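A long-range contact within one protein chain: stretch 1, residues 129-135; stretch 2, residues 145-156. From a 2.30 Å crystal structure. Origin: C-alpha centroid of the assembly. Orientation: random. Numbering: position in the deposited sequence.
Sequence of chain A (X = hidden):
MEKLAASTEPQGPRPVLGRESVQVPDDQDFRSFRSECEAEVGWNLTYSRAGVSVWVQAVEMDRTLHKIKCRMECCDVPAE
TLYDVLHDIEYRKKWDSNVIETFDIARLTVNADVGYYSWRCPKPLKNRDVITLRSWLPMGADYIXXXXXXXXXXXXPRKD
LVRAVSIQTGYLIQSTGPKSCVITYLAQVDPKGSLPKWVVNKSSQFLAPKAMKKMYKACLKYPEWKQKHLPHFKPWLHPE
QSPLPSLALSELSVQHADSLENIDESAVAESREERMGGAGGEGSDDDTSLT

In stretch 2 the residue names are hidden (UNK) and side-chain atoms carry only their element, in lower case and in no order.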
# COMPACT_ATOMS: atom_id res chain seq x y z
N ASP A 129 -1.24 13.73 -1.12
CA ASP A 129 -2.06 12.87 -1.98
C ASP A 129 -1.18 12.07 -2.92
O ASP A 129 -0.15 12.48 -3.22
CB ASP A 129 -3.20 13.63 -2.66
CG ASP A 129 -2.85 14.65 -3.70
OD1 ASP A 129 -1.72 14.98 -3.85
OD2 ASP A 129 -3.73 15.09 -4.30
N VAL A 130 -1.69 10.95 -3.35
CA VAL A 130 -1.03 10.04 -4.30
C VAL A 130 -2.02 9.52 -5.31
O VAL A 130 -3.14 9.35 -5.01
CB VAL A 130 -0.36 8.86 -3.59
CG1 VAL A 130 0.90 9.26 -2.91
CG2 VAL A 130 -1.26 8.13 -2.64
N ILE A 131 -1.52 9.33 -6.51
CA ILE A 131 -2.21 8.60 -7.56
C ILE A 131 -1.37 7.37 -7.83
O ILE A 131 -0.19 7.50 -8.17
CB ILE A 131 -2.35 9.45 -8.83
CG1 ILE A 131 -3.00 10.81 -8.54
CG2 ILE A 131 -3.09 8.69 -9.91
CD1 ILE A 131 -4.46 10.72 -8.40
N THR A 132 -1.96 6.18 -7.69
CA THR A 132 -1.19 4.95 -7.79
C THR A 132 -1.86 3.95 -8.73
O THR A 132 -3.09 3.91 -8.84
CB THR A 132 -1.00 4.28 -6.42
OG1 THR A 132 -2.27 4.09 -5.80
CG2 THR A 132 -0.13 5.14 -5.51
N LEU A 133 -1.04 3.15 -9.41
CA LEU A 133 -1.51 1.96 -10.09
C LEU A 133 -1.37 0.79 -9.12
O LEU A 133 -0.27 0.52 -8.63
CB LEU A 133 -0.72 1.72 -11.38
CG LEU A 133 -1.18 0.61 -12.33
CD1 LEU A 133 -0.51 0.81 -13.67
CD2 LEU A 133 -0.84 -0.79 -11.82
N ARG A 134 -2.47 0.13 -8.84
CA ARG A 134 -2.53 -0.96 -7.87
C ARG A 134 -2.83 -2.25 -8.62
O ARG A 134 -3.64 -2.26 -9.54
CB ARG A 134 -3.62 -0.69 -6.81
CG ARG A 134 -3.65 -1.68 -5.65
CD ARG A 134 -4.58 -1.19 -4.54
NE ARG A 134 -6.01 -1.41 -4.83
CZ ARG A 134 -6.83 -0.49 -5.35
NH1 ARG A 134 -8.11 -0.79 -5.56
NH2 ARG A 134 -6.38 0.72 -5.65
N SER A 135 -2.17 -3.35 -8.22
CA SER A 135 -2.49 -4.65 -8.78
C SER A 135 -2.37 -5.73 -7.71
O SER A 135 -1.54 -5.64 -6.81
CB SER A 135 -1.59 -5.00 -9.96
OG SER A 135 -2.14 -6.11 -10.66
N UNK A 145 -0.70 -7.57 -2.90
CA UNK A 145 -1.22 -6.33 -3.46
C UNK A 145 -0.06 -5.35 -3.52
O UNK A 145 0.54 -5.06 -2.48
c UNK A 145 -3.32 -6.82 -2.16
c UNK A 145 -4.45 -6.28 -1.32
c UNK A 145 -2.36 -5.74 -2.62
c UNK A 145 -3.12 -4.71 -3.43
N UNK A 146 0.25 -4.84 -4.71
CA UNK A 146 1.30 -3.84 -4.91
C UNK A 146 0.73 -2.59 -5.56
O UNK A 146 -0.32 -2.62 -6.22
c UNK A 146 2.42 -4.35 -5.82
c UNK A 146 3.22 -6.16 -8.43
s UNK A 146 3.98 -6.26 -6.83
c UNK A 146 2.62 -5.81 -5.78
N UNK A 147 1.46 -1.49 -5.40
CA UNK A 147 1.13 -0.25 -6.08
C UNK A 147 2.39 0.58 -6.25
O UNK A 147 3.40 0.35 -5.59
n UNK A 147 -0.06 1.10 -2.99
o UNK A 147 1.38 2.19 -4.32
c UNK A 147 0.02 0.51 -5.34
c UNK A 147 0.52 1.33 -4.17
N UNK A 148 2.32 1.55 -7.17
CA UNK A 148 3.35 2.57 -7.36
C UNK A 148 2.69 3.77 -8.03
O UNK A 148 1.65 3.63 -8.68
c UNK A 148 3.66 0.47 -9.99
c UNK A 148 3.33 0.18 -11.30
c UNK A 148 3.51 1.15 -12.28
c UNK A 148 4.52 2.05 -8.20
o UNK A 148 3.19 0.91 -13.60
c UNK A 148 4.01 2.39 -11.95
c UNK A 148 4.17 1.72 -9.64
c UNK A 148 4.33 2.67 -10.64
N UNK A 149 3.28 4.95 -7.85
CA UNK A 149 2.62 6.17 -8.27
C UNK A 149 2.61 6.29 -9.79
O UNK A 149 3.47 5.75 -10.50
o UNK A 149 2.83 7.66 -6.36
c UNK A 149 3.30 7.41 -7.67
N UNK A 150 1.62 7.02 -10.29
CA UNK A 150 1.42 7.18 -11.72
C UNK A 150 0.77 8.55 -11.93
O UNK A 150 0.30 9.18 -10.99
c UNK A 150 0.90 5.77 -13.72
c UNK A 150 0.56 6.03 -12.29
c UNK A 150 -0.92 6.31 -12.10
N UNK A 151 0.75 9.01 -13.18
CA UNK A 151 0.12 10.29 -13.50
C UNK A 151 -1.13 10.04 -14.32
O UNK A 151 -1.10 9.30 -15.31
c UNK A 151 2.29 11.62 -13.42
n UNK A 151 4.62 14.51 -14.20
c UNK A 151 3.28 12.44 -14.24
c UNK A 151 3.33 13.88 -13.79
c UNK A 151 1.08 11.21 -14.25
N UNK A 152 -2.24 10.64 -13.89
CA UNK A 152 -3.50 10.56 -14.59
C UNK A 152 -3.90 11.96 -15.03
O UNK A 152 -4.03 12.85 -14.18
c UNK A 152 -4.58 9.94 -13.70
n UNK A 152 -7.71 8.89 -15.28
c UNK A 152 -7.72 10.19 -15.48
c UNK A 152 -5.88 9.70 -14.39
n UNK A 152 -6.63 10.71 -14.95
c UNK A 152 -6.57 8.55 -14.60
N UNK A 153 -4.12 12.20 -16.33
CA UNK A 153 -4.26 13.58 -16.82
C UNK A 153 -5.36 14.37 -16.14
O UNK A 153 -5.27 15.60 -16.07
c UNK A 153 -4.15 12.00 -18.64
c UNK A 153 -4.36 11.21 -17.40
c UNK A 153 -4.56 13.39 -18.32
N UNK A 154 -6.38 13.72 -15.60
CA UNK A 154 -7.43 14.45 -14.90
C UNK A 154 -7.14 14.64 -13.42
O UNK A 154 -7.98 15.20 -12.71
n UNK A 154 -9.63 11.08 -18.26
c UNK A 154 -9.08 13.42 -16.55
c UNK A 154 -8.76 13.72 -15.09
c UNK A 154 -10.46 11.33 -17.06
c UNK A 154 -10.48 12.84 -16.70
N UNK A 155 -5.99 14.19 -12.93
CA UNK A 155 -5.64 14.34 -11.52
C UNK A 155 -4.27 14.98 -11.40
O UNK A 155 -3.32 14.36 -10.92
c UNK A 155 -7.70 11.84 -11.80
c UNK A 155 -7.88 12.64 -9.56
c UNK A 155 -7.12 12.47 -10.71
o UNK A 155 -11.03 11.08 -10.58
c UNK A 155 -5.71 12.99 -10.79
c UNK A 155 -9.73 11.55 -10.60
c UNK A 155 -9.18 12.19 -9.50
c UNK A 155 -9.00 11.38 -11.74
N UNK A 156 -4.14 16.24 -11.82
CA UNK A 156 -2.87 16.95 -11.65
C UNK A 156 -2.67 17.32 -10.19
O UNK A 156 -3.62 17.25 -9.40
c UNK A 156 -5.19 17.14 -12.35
c UNK A 156 -3.03 18.19 -12.54
c UNK A 156 -4.49 18.48 -12.45
O HOH W 1 1.49 9.97 -6.62

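Position 145 carries four carbons, forked at the first, with one arm two carbons long. A branch carbon lies 3.8 Å from Arg134 CG. This is Ile145; that carbon is CG2.

Position 146 has an unbranched chain of two carbons, a sulfur and a terminal carbon. Its backbone pairs with Ser135 in both directions: Ser135 N to 146 O is 2.8 Å, and 146 N to Ser135 O is 2.9 Å. The thioether identifies Met146.

Position 147 has two carbons, the second bearing one oxygen and one nitrogen. The oxygen lies 3.5 Å from Thr132 CG2, and CB is 4.1 Å from Arg134 CB. A short side-chain amide means Asn147.

Position 148 has one carbon leading to a six-carbon ring that bears an oxygen. That oxygen comes within 3.7 Å of Leu133 CD1. This is Tyr148. Its side chain shares a sheet face with Leu133, Ser135 and Met146.

Position 149 has one carbon and one oxygen. The oxygen is 4.0 Å from Thr132 CG2 and 2.7 Å from the oxygen of water 1. This is Ser149. The water also accepts a hydrogen bond from Ile131 N, at 3.1 Å from its oxygen, and so links the two strands.

Position 150 has three carbons, forked at the first. One branch carbon is 3.9 Å from Ile131 CG2. This is Val150.

Position 151 has four carbons in a row ending in nitrogen. It points away and makes no contact with stretch 1. This is Lys151.

Position 152 has one carbon, then a five-membered ring of three carbons and two nitrogens. CB lies 4.3 Å from Ile131 CG2. This is His152.

Position 153 has three carbons closing a ring onto the backbone nitrogen. It is out of reach of stretch 1. This is Pro153.

Position 154 has four carbons ending in nitrogen, also out of reach. This is Lys154. Its N donates to His152 ND1 at 3.1 Å.

Position 155 has one carbon and a six-carbon ring bearing an oxygen. CB is 3.5 Å from Ile131 CD1. This is Tyr155, the last residue of a type I turn from His152.

Position 156 has three carbons closing onto its nitrogen and points away. This is Pro156.

The contact is an antiparallel strand pair. Leu133 N to Tyr148 O (2.8 Å), Tyr148 N to Leu133 O (3.1 Å) and Val150 N to Ile131 O (2.8 Å) continue the hydrogen bonding begun at Ser135. Beyond this ladder, the turn brings Tyr155 back against Ile131, whose side chain also packs on Val150.

Stretch 2 (145-156) IMNYSVKHPKYP
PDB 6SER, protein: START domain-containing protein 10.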